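Local atomic coordinates of Sso-CP2 metallo-carboxypetidase (PDB entry 4MMO), a protein that probably acts as a zinc-dependent carboxypeptidase of the M20 family, cleaving peptides at the C-terminal end. Residues V53-I58 with T152-A157; N143-I148 with V387-I392; D233-T238 with P346-V351; Q381-F386 with R393-A398. One frame throughout, in Å; residues are numbered along the deposited sequence.

Contact 1. Residues V53-I58 with T152-A157; sequences VVYAEI and TNKLKA
The extended strand 53-58 passes a type I turn that runs from Asn153 to Lys156, and Tyr55, midway along the strand, meets the two central residues of that turn, Lys154 and Leu155. The strand belongs to the mixed sheet of the alpha/beta domain, between the antiparallel neighbours 43-46 and 128-134, and the turn lies in the loop that leads from helix 144-149 into strand 159-161. It is a worked example of an aromatic residue of a sheet packing against a connecting loop. The Tyr55 CG is anti to the backbone N (chi1 176°), which carries the ring out from the strand toward the turn. There the aliphatic part of Lys154 runs along it: CG lies 4.0 Å from Tyr55 CZ, and CE stands 4.1 Å above one face of the Tyr55 ring, displaced toward the rim. A bend at chi3 (92°) turns the lysine so that NZ reaches Glu46 on strand 43-46 in a salt bridge, which holds the amine end while the methylenes lie against the ring. The carbonyl of Lys154 is also engaged, accepting a hydrogen bond from Lys130 of strand 128-134, so sheet and loop are joined by polar as well as apolar contacts. Leu155 completes the packing at an oblique approach to the ring, with its CD2 methyl 3.6 Å from Tyr55 CE1 and 4.1 Å from Tyr55 CD1.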
loop_
_atom_site.group_PDB
_atom_site.type_symbol
_atom_site.label_atom_id
_atom_site.label_comp_id
_atom_site.label_asym_id
_atom_site.label_seq_id
_atom_site.Cartn_x
_atom_site.Cartn_y
_atom_site.Cartn_z
ATOM N N VAL A 53 3.074 0.206 34.798
ATOM C CA VAL A 53 4.164 -0.722 35.064
ATOM C C VAL A 53 3.942 -1.386 36.418
ATOM O O VAL A 53 3.607 -0.717 37.398
ATOM C CB VAL A 53 5.523 0.025 35.061
ATOM C CG1 VAL A 53 6.619 -0.799 35.713
ATOM C CG2 VAL A 53 5.918 0.392 33.642
ATOM N N VAL A 54 4.124 -2.702 36.471
ATOM C CA VAL A 54 4.088 -3.421 37.739
ATOM C C VAL A 54 5.504 -3.553 38.279
ATOM O O VAL A 54 6.393 -4.058 37.593
ATOM C CB VAL A 54 3.488 -4.826 37.594
ATOM C CG1 VAL A 54 3.346 -5.479 38.965
ATOM C CG2 VAL A 54 2.144 -4.766 36.891
ATOM N N TYR A 55 5.701 -3.097 39.511
ATOM C CA TYR A 55 7.001 -3.142 40.153
ATOM C C TYR A 55 6.912 -3.830 41.507
ATOM O O TYR A 55 5.912 -3.705 42.211
ATOM C CB TYR A 55 7.568 -1.732 40.329
ATOM C CG TYR A 55 8.882 -1.712 41.071
ATOM C CD1 TYR A 55 10.072 -2.011 40.422
ATOM C CD2 TYR A 55 8.934 -1.406 42.425
ATOM C CE1 TYR A 55 11.276 -1.998 41.094
ATOM C CE2 TYR A 55 10.137 -1.392 43.108
ATOM C CZ TYR A 55 11.306 -1.692 42.437
ATOM O OH TYR A 55 12.512 -1.683 43.105
ATOM N N ALA A 56 7.966 -4.560 41.861
ATOM C CA ALA A 56 8.060 -5.191 43.172
ATOM C C ALA A 56 9.513 -5.478 43.506
ATOM O O ALA A 56 10.329 -5.725 42.615
ATOM C CB ALA A 56 7.244 -6.475 43.209
ATOM N N GLU A 57 9.826 -5.434 44.794
ATOM C CA GLU A 57 11.160 -5.750 45.270
ATOM C C GLU A 57 11.085 -6.899 46.261
ATOM O O GLU A 57 10.267 -6.885 47.179
ATOM C CB GLU A 57 11.803 -4.529 45.929
ATOM C CG GLU A 57 13.211 -4.790 46.445
ATOM C CD GLU A 57 13.897 -3.531 46.935
ATOM O OE1 GLU A 57 13.217 -2.493 47.068
ATOM O OE2 GLU A 57 15.118 -3.582 47.188
ATOM N N ILE A 58 11.931 -7.900 46.044
ATOM C CA ILE A 58 12.105 -8.994 46.986
ATOM C C ILE A 58 13.502 -8.862 47.577
ATOM O O ILE A 58 14.487 -9.249 46.949
ATOM C CB ILE A 58 11.953 -10.369 46.305
ATOM C CG1 ILE A 58 10.595 -10.477 45.608
ATOM C CG2 ILE A 58 12.099 -11.493 47.321
ATOM C CD1 ILE A 58 10.608 -10.042 44.159
ATOM N N THR A 152 15.794 5.915 38.481
ATOM C CA THR A 152 17.105 5.290 38.332
ATOM C C THR A 152 17.653 4.744 39.652
ATOM O O THR A 152 18.183 3.634 39.690
ATOM C CB THR A 152 18.143 6.248 37.703
ATOM O OG1 THR A 152 18.119 7.515 38.373
ATOM C CG2 THR A 152 17.855 6.450 36.224
ATOM N N ASN A 153 17.534 5.514 40.730
ATOM C CA ASN A 153 18.006 5.044 42.031
ATOM C C ASN A 153 17.212 3.827 42.503
ATOM O O ASN A 153 17.785 2.848 42.975
ATOM C CB ASN A 153 17.937 6.156 43.078
ATOM C CG ASN A 153 18.959 7.253 42.837
ATOM O OD1 ASN A 153 20.004 7.027 42.223
ATOM N ND2 ASN A 153 18.663 8.450 43.325
ATOM N N LYS A 154 15.894 3.885 42.356
ATOM C CA LYS A 154 15.031 2.790 42.787
ATOM C C LYS A 154 15.325 1.483 42.043
ATOM O O LYS A 154 15.168 0.398 42.599
ATOM C CB LYS A 154 13.558 3.169 42.605
ATOM C CG LYS A 154 12.598 2.015 42.875
ATOM C CD LYS A 154 11.223 2.489 43.321
ATOM C CE LYS A 154 10.270 2.657 42.155
ATOM N NZ LYS A 154 8.940 3.138 42.618
ATOM N N LEU A 155 15.756 1.597 40.792
ATOM C CA LEU A 155 15.943 0.434 39.931
ATOM C C LEU A 155 17.376 -0.085 39.914
ATOM O O LEU A 155 17.696 -0.988 39.141
ATOM C CB LEU A 155 15.518 0.778 38.505
ATOM C CG LEU A 155 14.032 1.079 38.328
ATOM C CD1 LEU A 155 13.771 1.598 36.922
ATOM C CD2 LEU A 155 13.199 -0.161 38.611
ATOM N N LYS A 156 18.233 0.480 40.759
ATOM C CA LYS A 156 19.635 0.080 40.798
ATOM C C LYS A 156 19.772 -1.419 41.029
ATOM O O LYS A 156 19.139 -1.984 41.920
ATOM C CB LYS A 156 20.391 0.835 41.891
ATOM C CG LYS A 156 21.874 0.491 41.943
ATOM C CD LYS A 156 22.585 1.199 43.083
ATOM C CE LYS A 156 24.081 0.926 43.047
ATOM N NZ LYS A 156 24.814 1.708 44.078
ATOM N N ALA A 157 20.602 -2.055 40.210
ATOM C CA ALA A 157 20.865 -3.482 40.328
ATOM C C ALA A 157 22.228 -3.779 39.716
ATOM O O ALA A 157 22.726 -2.995 38.910
ATOM C CB ALA A 157 19.784 -4.276 39.627
#

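Contact 2. Residues N143-I148 with V387-I392; sequences NLEDYI and VYKLGI
Lys389 and Glu145 meet across the gap between helix 383-389 and helix 144-149, and the lysine is best followed outward from its backbone. Its CB already points toward the other helix. CG lies beside the backbone N, anti to the carbonyl carbon (chi1 -48°), and a bend at chi2 (-58°) redirects the chain, which runs straight from there to the amine. CD comes within 4.2 Å of Glu145 OE2, CE passes it at 3.5 Å, and NZ stops 3.9 Å from the same Glu145 OE2, a long salt bridge. A water makes up for the distance: it accepts from Lys389 NZ at 2.6 Å and donates to Glu145 OE2 at 3.0 Å. Because OE2 also lies near the carboxylate of Glu149, the amine and the water probably ease a local excess of negative charge. On the inner side of this polar pair the contact is apolar. Ile148 and Leu390 cross at about a right angle, with Ile148 CG2 seated 3.6 Å from Leu390 CG and close to both of its methyls. Leu390 also rests on Leu67 of strand 65-71. The pattern, a water-bridged charged pair beside an apolar one, joins helix 144-149 to the C-terminal end of helix 383-389 beside the central sheet of an M20 zinc-peptidase domain, where the side chain of Ile148 lies about 12 Å from that of the zinc ligand His71.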
loop_
_atom_site.group_PDB
_atom_site.type_symbol
_atom_site.label_atom_id
_atom_site.label_comp_id
_atom_site.label_asym_id
_atom_site.label_seq_id
_atom_site.Cartn_x
_atom_site.Cartn_y
_atom_site.Cartn_z
ATOM N N ASN A 143 6.596 4.651 26.335
ATOM C CA ASN A 143 6.628 5.407 27.582
ATOM C C ASN A 143 7.500 4.800 28.680
ATOM O O ASN A 143 7.429 5.230 29.829
ATOM C CB ASN A 143 5.204 5.607 28.102
ATOM C CG ASN A 143 4.357 6.423 27.150
ATOM O OD1 ASN A 143 4.646 7.593 26.899
ATOM N ND2 ASN A 143 3.308 5.812 26.609
ATOM N N LEU A 144 8.333 3.818 28.337
ATOM C CA LEU A 144 9.120 3.121 29.355
ATOM C C LEU A 144 10.334 3.925 29.811
ATOM O O LEU A 144 10.702 3.888 30.986
ATOM C CB LEU A 144 9.580 1.746 28.859
ATOM C CG LEU A 144 10.407 0.949 29.873
ATOM C CD1 LEU A 144 9.608 0.688 31.140
ATOM C CD2 LEU A 144 10.899 -0.360 29.274
ATOM N N GLU A 145 10.964 4.640 28.884
ATOM C CA GLU A 145 12.168 5.397 29.212
ATOM C C GLU A 145 11.870 6.495 30.226
ATOM O O GLU A 145 12.613 6.668 31.189
ATOM C CB GLU A 145 12.796 6.000 27.957
ATOM C CG GLU A 145 14.077 6.776 28.238
ATOM C CD GLU A 145 14.749 7.281 26.980
ATOM O OE1 GLU A 145 14.251 6.982 25.874
ATOM O OE2 GLU A 145 15.778 7.979 27.099
ATOM N N ASP A 146 10.782 7.231 30.005
ATOM C CA ASP A 146 10.400 8.318 30.901
ATOM C C ASP A 146 10.234 7.806 32.324
ATOM O O ASP A 146 10.618 8.472 33.284
ATOM C CB ASP A 146 9.097 8.976 30.434
ATOM C CG ASP A 146 9.268 9.775 29.156
ATOM O OD1 ASP A 146 10.386 10.268 28.903
ATOM O OD2 ASP A 146 8.279 9.916 28.406
ATOM N N TYR A 147 9.664 6.616 32.460
ATOM C CA TYR A 147 9.508 6.013 33.774
ATOM C C TYR A 147 10.862 5.645 34.389
ATOM O O TYR A 147 11.092 5.857 35.579
ATOM C CB TYR A 147 8.624 4.773 33.697
ATOM C CG TYR A 147 8.750 3.906 34.919
ATOM C CD1 TYR A 147 8.120 4.250 36.106
ATOM C CD2 TYR A 147 9.513 2.751 34.894
ATOM C CE1 TYR A 147 8.244 3.464 37.231
ATOM C CE2 TYR A 147 9.641 1.960 36.012
ATOM C CZ TYR A 147 9.007 2.319 37.179
ATOM O OH TYR A 147 9.132 1.531 38.297
ATOM N N ILE A 148 11.757 5.094 33.577
ATOM C CA ILE A 148 13.051 4.641 34.082
ATOM C C ILE A 148 13.926 5.820 34.493
ATOM O O ILE A 148 14.613 5.761 35.513
ATOM C CB ILE A 148 13.787 3.763 33.042
ATOM C CG1 ILE A 148 13.077 2.414 32.915
ATOM C CG2 ILE A 148 15.255 3.548 33.437
ATOM C CD1 ILE A 148 13.610 1.524 31.811
ATOM N N VAL A 387 20.836 -0.897 29.872
ATOM C CA VAL A 387 22.288 -0.836 29.762
ATOM C C VAL A 387 22.802 0.605 29.773
ATOM O O VAL A 387 23.750 0.919 30.482
ATOM C CB VAL A 387 22.772 -1.548 28.485
ATOM C CG1 VAL A 387 24.280 -1.395 28.312
ATOM C CG2 VAL A 387 22.394 -3.016 28.535
ATOM N N TYR A 388 22.171 1.480 28.996
ATOM C CA TYR A 388 22.693 2.832 28.802
ATOM C C TYR A 388 22.140 3.848 29.793
ATOM O O TYR A 388 22.881 4.701 30.282
ATOM C CB TYR A 388 22.425 3.301 27.371
ATOM C CG TYR A 388 23.141 2.465 26.334
ATOM C CD1 TYR A 388 24.492 2.168 26.467
ATOM C CD2 TYR A 388 22.466 1.959 25.236
ATOM C CE1 TYR A 388 25.151 1.400 25.530
ATOM C CE2 TYR A 388 23.119 1.185 24.290
ATOM C CZ TYR A 388 24.458 0.909 24.443
ATOM O OH TYR A 388 25.111 0.141 23.507
ATOM N N LYS A 389 20.849 3.766 30.094
ATOM C CA LYS A 389 20.230 4.750 30.973
ATOM C C LYS A 389 20.376 4.356 32.442
ATOM O O LYS A 389 20.663 5.204 33.284
ATOM C CB LYS A 389 18.763 4.969 30.604
ATOM C CG LYS A 389 18.529 5.179 29.116
ATOM C CD LYS A 389 19.327 6.361 28.578
ATOM C CE LYS A 389 19.026 6.607 27.107
ATOM N NZ LYS A 389 19.615 7.883 26.609
ATOM N N LEU A 390 20.189 3.074 32.746
ATOM C CA LEU A 390 20.370 2.579 34.111
ATOM C C LEU A 390 21.813 2.159 34.372
ATOM O O LEU A 390 22.189 1.885 35.513
ATOM C CB LEU A 390 19.434 1.401 34.398
ATOM C CG LEU A 390 18.023 1.714 34.900
ATOM C CD1 LEU A 390 17.269 0.415 35.130
ATOM C CD2 LEU A 390 18.041 2.540 36.178
ATOM N N GLY A 391 22.614 2.093 33.316
ATOM C CA GLY A 391 24.025 1.791 33.457
ATOM C C GLY A 391 24.311 0.374 33.920
ATOM O O GLY A 391 25.326 0.135 34.572
ATOM N N ILE A 392 23.427 -0.564 33.589
ATOM C CA ILE A 392 23.634 -1.967 33.945
ATOM C C ILE A 392 24.272 -2.726 32.786
ATOM O O ILE A 392 23.585 -3.212 31.887
ATOM C CB ILE A 392 22.324 -2.660 34.358
ATOM C CG1 ILE A 392 21.639 -1.871 35.478
ATOM C CG2 ILE A 392 22.611 -4.090 34.811
ATOM C CD1 ILE A 392 20.303 -2.440 35.914
HETATM O O HOH W 1 17.827 9.091 25.243
#

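Contact 3. Residues D233-T238 with P346-V351; sequences DVRELT and PVRTSV
Arg348 runs extended from the end of strand 337-348 alongside the loop 233-238, overlapping Arg235 with its aliphatic part and Leu237 with its guanidinium. Arg235 NH2 lies 3.8 Å from Arg348 CD and 3.9 Å from Arg348 CB, so the charged end of one arginine rests against the hydrocarbon of the other. The two guanidinium planes are turned 61° apart and do not stack; Arg235 NH1 instead approaches Arg348 at the edge, near its plane, 4.0 Å from Arg348 NH1. Such close like charges are tolerable when each group has acceptors of its own. Arg235 forms a salt bridge to Glu241, to which Arg348 also makes a long, weak ion pair, and this shared carboxylate probably offsets the repulsion. The CG of Arg235 sits between the backbone N and the carbonyl carbon (chi1 67°), an arrangement that helps fold the chain back toward its own loop, where NH1 donates to Glu236 O at 3.0 Å, with an N-H...O angle of 150° and the acceptor lying in the guanidinium plane. The orientation of the Arg348 guanidinium is supported by a hydrogen bond from NE to Asn376 OD1 and, weakly, by one from NH2 to Leu277 O. Leu237 closes the contact with its CD2 methyl, 3.3 Å from Arg348 NH1 and obliquely placed to the group. The contact lies at the surface: Leu237 packs on Arg242 and Ile245 of helix 239-247, for which Thr238 is the N-cap, while Val347, pointing away from the loop, carries the strand against helix 383-389.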
loop_
_atom_site.group_PDB
_atom_site.type_symbol
_atom_site.label_atom_id
_atom_site.label_comp_id
_atom_site.label_asym_id
_atom_site.label_seq_id
_atom_site.Cartn_x
_atom_site.Cartn_y
_atom_site.Cartn_z
ATOM N N ASP A 233 29.144 5.062 12.240
ATOM C CA ASP A 233 29.119 4.699 13.654
ATOM C C ASP A 233 29.083 3.184 13.861
ATOM O O ASP A 233 29.112 2.710 14.996
ATOM C CB ASP A 233 27.901 5.331 14.338
ATOM C CG ASP A 233 28.107 6.800 14.670
ATOM O OD1 ASP A 233 28.873 7.480 13.955
ATOM O OD2 ASP A 233 27.498 7.276 15.651
ATOM N N VAL A 234 28.997 2.427 12.769
ATOM C CA VAL A 234 28.944 0.970 12.854
ATOM C C VAL A 234 30.348 0.431 13.114
ATOM O O VAL A 234 31.247 0.609 12.291
ATOM C CB VAL A 234 28.369 0.351 11.560
ATOM C CG1 VAL A 234 28.533 -1.174 11.554
ATOM C CG2 VAL A 234 26.906 0.726 11.398
ATOM N N ARG A 235 30.536 -0.220 14.260
ATOM C CA ARG A 235 31.855 -0.715 14.644
ATOM C C ARG A 235 32.078 -2.167 14.228
ATOM O O ARG A 235 31.134 -2.944 14.090
ATOM C CB ARG A 235 32.070 -0.568 16.154
ATOM C CG ARG A 235 31.188 -1.452 17.039
ATOM C CD ARG A 235 31.926 -1.806 18.330
ATOM N NE ARG A 235 31.088 -2.522 19.289
ATOM C CZ ARG A 235 30.887 -3.837 19.287
ATOM N NH1 ARG A 235 31.456 -4.611 18.368
ATOM N NH2 ARG A 235 30.106 -4.382 20.209
ATOM N N GLU A 236 33.342 -2.526 14.035
ATOM C CA GLU A 236 33.706 -3.893 13.701
ATOM C C GLU A 236 33.338 -4.822 14.852
ATOM O O GLU A 236 33.254 -4.394 16.005
ATOM C CB GLU A 236 35.206 -3.979 13.423
ATOM C CG GLU A 236 36.064 -3.739 14.652
ATOM C CD GLU A 236 37.475 -3.310 14.306
ATOM O OE1 GLU A 236 38.021 -3.806 13.297
ATOM O OE2 GLU A 236 38.037 -2.472 15.043
ATOM N N LEU A 237 33.109 -6.092 14.533
ATOM C CA LEU A 237 32.840 -7.104 15.547
ATOM C C LEU A 237 34.111 -7.400 16.328
ATOM O O LEU A 237 35.209 -7.252 15.800
ATOM C CB LEU A 237 32.359 -8.389 14.882
ATOM C CG LEU A 237 31.141 -8.252 13.972
ATOM C CD1 LEU A 237 30.911 -9.545 13.211
ATOM C CD2 LEU A 237 29.910 -7.873 14.784
ATOM N N THR A 238 33.963 -7.814 17.584
ATOM C CA THR A 238 35.096 -8.313 18.357
ATOM C C THR A 238 35.403 -9.727 17.893
ATOM O O THR A 238 34.616 -10.329 17.162
ATOM C CB THR A 238 34.806 -8.354 19.870
ATOM O OG1 THR A 238 33.747 -9.285 20.134
ATOM C CG2 THR A 238 34.418 -6.975 20.392
ATOM N N PRO A 346 20.884 -0.011 19.879
ATOM C CA PRO A 346 21.465 -1.355 19.795
ATOM C C PRO A 346 22.319 -1.645 21.024
ATOM O O PRO A 346 22.773 -0.702 21.675
ATOM C CB PRO A 346 22.347 -1.276 18.550
ATOM C CG PRO A 346 22.740 0.154 18.472
ATOM C CD PRO A 346 21.543 0.926 18.955
ATOM N N VAL A 347 22.534 -2.924 21.327
ATOM C CA VAL A 347 23.257 -3.333 22.528
ATOM C C VAL A 347 23.996 -4.640 22.290
ATOM O O VAL A 347 23.483 -5.537 21.622
ATOM C CB VAL A 347 22.293 -3.566 23.714
ATOM C CG1 VAL A 347 23.039 -4.101 24.938
ATOM C CG2 VAL A 347 21.564 -2.298 24.074
ATOM N N ARG A 348 25.195 -4.736 22.855
ATOM C CA ARG A 348 25.945 -5.984 22.910
ATOM C C ARG A 348 26.739 -6.018 24.204
ATOM O O ARG A 348 27.493 -5.090 24.492
ATOM C CB ARG A 348 26.893 -6.105 21.724
ATOM C CG ARG A 348 26.262 -6.729 20.509
ATOM C CD ARG A 348 27.226 -6.772 19.350
ATOM N NE ARG A 348 26.534 -7.101 18.111
ATOM C CZ ARG A 348 26.917 -6.705 16.902
ATOM N NH1 ARG A 348 28.005 -5.958 16.747
ATOM N NH2 ARG A 348 26.209 -7.062 15.842
ATOM N N THR A 349 26.565 -7.080 24.983
ATOM C CA THR A 349 27.238 -7.198 26.272
ATOM C C THR A 349 28.177 -8.397 26.283
ATOM O O THR A 349 28.162 -9.224 25.370
ATOM C CB THR A 349 26.226 -7.330 27.425
ATOM O OG1 THR A 349 25.522 -8.570 27.309
ATOM C CG2 THR A 349 25.238 -6.174 27.400
ATOM N N SER A 350 28.984 -8.487 27.333
ATOM C CA SER A 350 30.028 -9.498 27.416
ATOM C C SER A 350 29.502 -10.885 27.770
ATOM O O SER A 350 28.602 -11.038 28.595
ATOM C CB SER A 350 31.073 -9.082 28.451
ATOM O OG SER A 350 31.892 -10.184 28.797
ATOM N N VAL A 351 30.092 -11.898 27.147
ATOM C CA VAL A 351 29.791 -13.285 27.471
ATOM C C VAL A 351 30.411 -13.663 28.820
ATOM O O VAL A 351 30.078 -14.696 29.400
ATOM C CB VAL A 351 30.316 -14.230 26.358
ATOM C CG1 VAL A 351 31.850 -14.277 26.357
ATOM C CG2 VAL A 351 29.720 -15.629 26.496
#

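Contact 4. Residues Q381-F386 with R393-A398; sequences QPMGLF and RDAVSA
Met383 and Ala395 make the heart of this buried contact, where the first turn of helix 383-389 faces the edge strand 395-396 of the mixed sheet, and Ser397 takes up most of the remaining burial on the strand side. The methionine chain is nearly straight: CG is anti to the backbone N (chi1 -168°) and the two torsions beyond are close to trans, which projects the terminal methyl fully across the gap. CE then lies 3.4 Å from Ala395 CB and 3.6 Å from Ala395 O, and 4.0 Å from Val396 N, so that the methyl meets the small side chain and the strand backbone together. With only CB as side chain, Ala395 is met by the methionine tip close to the main chain. The carbonyl it covers is not left without a partner, since Ala395 O accepts a hydrogen bond from Thr349 OG1. Farther along, Ser397 faces Gln381, but Ser397 OG and Gln381 NE2 stay 3.8 Å apart and each residue is engaged elsewhere: Gln381 OE1 accepts from Glu163 N, and Ser397 OG weakly from Gly164 N. Glu163 binds the zinc ion with His71 and Asp104, and the Gln381 side chain is about 6 Å from that metal at its nearest atoms. The contact thus illustrates a division of labour in a metalloenzyme core: methyl groups supply the packing between helix and strand, while the two polar side chains bond, one of them weakly, to consecutive backbone N-H groups at the zinc ligand Glu163, consistent with a second-shell role.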
loop_
_atom_site.group_PDB
_atom_site.type_symbol
_atom_site.label_atom_id
_atom_site.label_comp_id
_atom_site.label_asym_id
_atom_site.label_seq_id
_atom_site.Cartn_x
_atom_site.Cartn_y
_atom_site.Cartn_z
ATOM N N GLN A 381 14.441 -4.973 21.415
ATOM C CA GLN A 381 13.913 -5.073 22.765
ATOM C C GLN A 381 14.511 -3.881 23.517
ATOM O O GLN A 381 15.567 -3.386 23.127
ATOM C CB GLN A 381 14.346 -6.415 23.374
ATOM C CG GLN A 381 13.637 -6.817 24.654
ATOM C CD GLN A 381 14.023 -8.203 25.177
ATOM O OE1 GLN A 381 13.587 -8.593 26.260
ATOM N NE2 GLN A 381 14.832 -8.948 24.416
ATOM N N PRO A 382 13.839 -3.388 24.575
ATOM C CA PRO A 382 14.374 -2.177 25.220
ATOM C C PRO A 382 15.575 -2.418 26.150
ATOM O O PRO A 382 15.733 -1.737 27.166
ATOM C CB PRO A 382 13.162 -1.635 25.992
ATOM C CG PRO A 382 12.330 -2.833 26.268
ATOM C CD PRO A 382 12.490 -3.721 25.071
ATOM N N MET A 383 16.430 -3.368 25.781
ATOM C CA MET A 383 17.653 -3.652 26.523
ATOM C C MET A 383 18.513 -2.400 26.643
ATOM O O MET A 383 19.168 -2.178 27.663
ATOM C CB MET A 383 18.434 -4.750 25.805
ATOM C CG MET A 383 19.572 -5.359 26.596
ATOM S SD MET A 383 20.128 -6.888 25.809
ATOM C CE MET A 383 21.567 -7.289 26.792
ATOM N N GLY A 384 18.493 -1.578 25.598
ATOM C CA GLY A 384 19.272 -0.351 25.557
ATOM C C GLY A 384 19.023 0.580 26.725
ATOM O O GLY A 384 19.947 1.225 27.212
ATOM N N LEU A 385 17.778 0.654 27.180
ATOM C CA LEU A 385 17.440 1.524 28.298
ATOM C C LEU A 385 18.136 1.065 29.571
ATOM O O LEU A 385 18.656 1.877 30.333
ATOM C CB LEU A 385 15.926 1.549 28.522
ATOM C CG LEU A 385 15.088 2.014 27.335
ATOM C CD1 LEU A 385 13.620 2.049 27.726
ATOM C CD2 LEU A 385 15.554 3.379 26.828
ATOM N N PHE A 386 18.145 -0.242 29.797
ATOM C CA PHE A 386 18.703 -0.786 31.024
ATOM C C PHE A 386 20.224 -0.671 31.026
ATOM O O PHE A 386 20.831 -0.352 32.046
ATOM C CB PHE A 386 18.244 -2.233 31.209
ATOM C CG PHE A 386 16.763 -2.365 31.409
ATOM C CD1 PHE A 386 16.199 -2.140 32.654
ATOM C CD2 PHE A 386 15.931 -2.688 30.352
ATOM C CE1 PHE A 386 14.836 -2.245 32.844
ATOM C CE2 PHE A 386 14.563 -2.800 30.536
ATOM C CZ PHE A 386 14.015 -2.577 31.784
ATOM N N ARG A 393 25.593 -2.835 32.837
ATOM C CA ARG A 393 26.381 -3.435 31.768
ATOM C C ARG A 393 26.145 -4.940 31.681
ATOM O O ARG A 393 26.154 -5.521 30.594
ATOM C CB ARG A 393 27.868 -3.152 32.018
ATOM C CG ARG A 393 28.757 -3.272 30.791
ATOM C CD ARG A 393 30.205 -2.913 31.116
ATOM N N ASP A 394 25.941 -5.574 32.830
ATOM C CA ASP A 394 25.755 -7.019 32.868
ATOM C C ASP A 394 24.303 -7.350 32.564
ATOM O O ASP A 394 23.471 -7.442 33.468
ATOM C CB ASP A 394 26.169 -7.585 34.230
ATOM C CG ASP A 394 27.648 -7.370 34.528
ATOM O OD1 ASP A 394 28.426 -7.183 33.572
ATOM O OD2 ASP A 394 28.035 -7.386 35.715
ATOM N N ALA A 395 24.013 -7.514 31.276
ATOM C CA ALA A 395 22.662 -7.800 30.815
ATOM C C ALA A 395 22.658 -9.007 29.887
ATOM O O ALA A 395 23.597 -9.220 29.126
ATOM C CB ALA A 395 22.080 -6.587 30.106
ATOM N N VAL A 396 21.588 -9.789 29.960
ATOM C CA VAL A 396 21.419 -10.961 29.112
ATOM C C VAL A 396 19.929 -11.207 28.875
ATOM O O VAL A 396 19.089 -10.782 29.670
ATOM C CB VAL A 396 22.047 -12.214 29.767
ATOM C CG1 VAL A 396 21.381 -12.514 31.100
ATOM C CG2 VAL A 396 21.969 -13.424 28.838
ATOM N N SER A 397 19.610 -11.882 27.777
ATOM C CA SER A 397 18.253 -12.342 27.531
ATOM C C SER A 397 18.256 -13.857 27.412
ATOM O O SER A 397 18.730 -14.417 26.421
ATOM C CB SER A 397 17.679 -11.713 26.266
ATOM O OG SER A 397 16.299 -12.022 26.144
ATOM N N ALA A 398 17.726 -14.513 28.437
ATOM C CA ALA A 398 17.711 -15.964 28.492
ATOM C C ALA A 398 16.633 -16.432 29.452
ATOM O O ALA A 398 16.159 -15.652 30.275
ATOM C CB ALA A 398 19.045 -16.464 28.948
#

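From the N terminus, contact 1 opens at strand 53-58 and closes after 93 intervening residues, bringing the loop after helix 144-149 against the sheet. Contact 2 opens at 143-148, before that closure, so the two cross, and they touch where Leu390 packs on Thr152 and Leu155. The long excursion that contact 2 closes wholly contains contact 3, which fastens the loop 233-238 to the end of strand 337-348. Only six residues separate the segments of contact 4, which crosses contact 2 and shares helix 383-389 with it. That helix also meets contact 3, through a probable hydrogen bond of Tyr388 OH to Pro346 O and packing of Val387 on Val347.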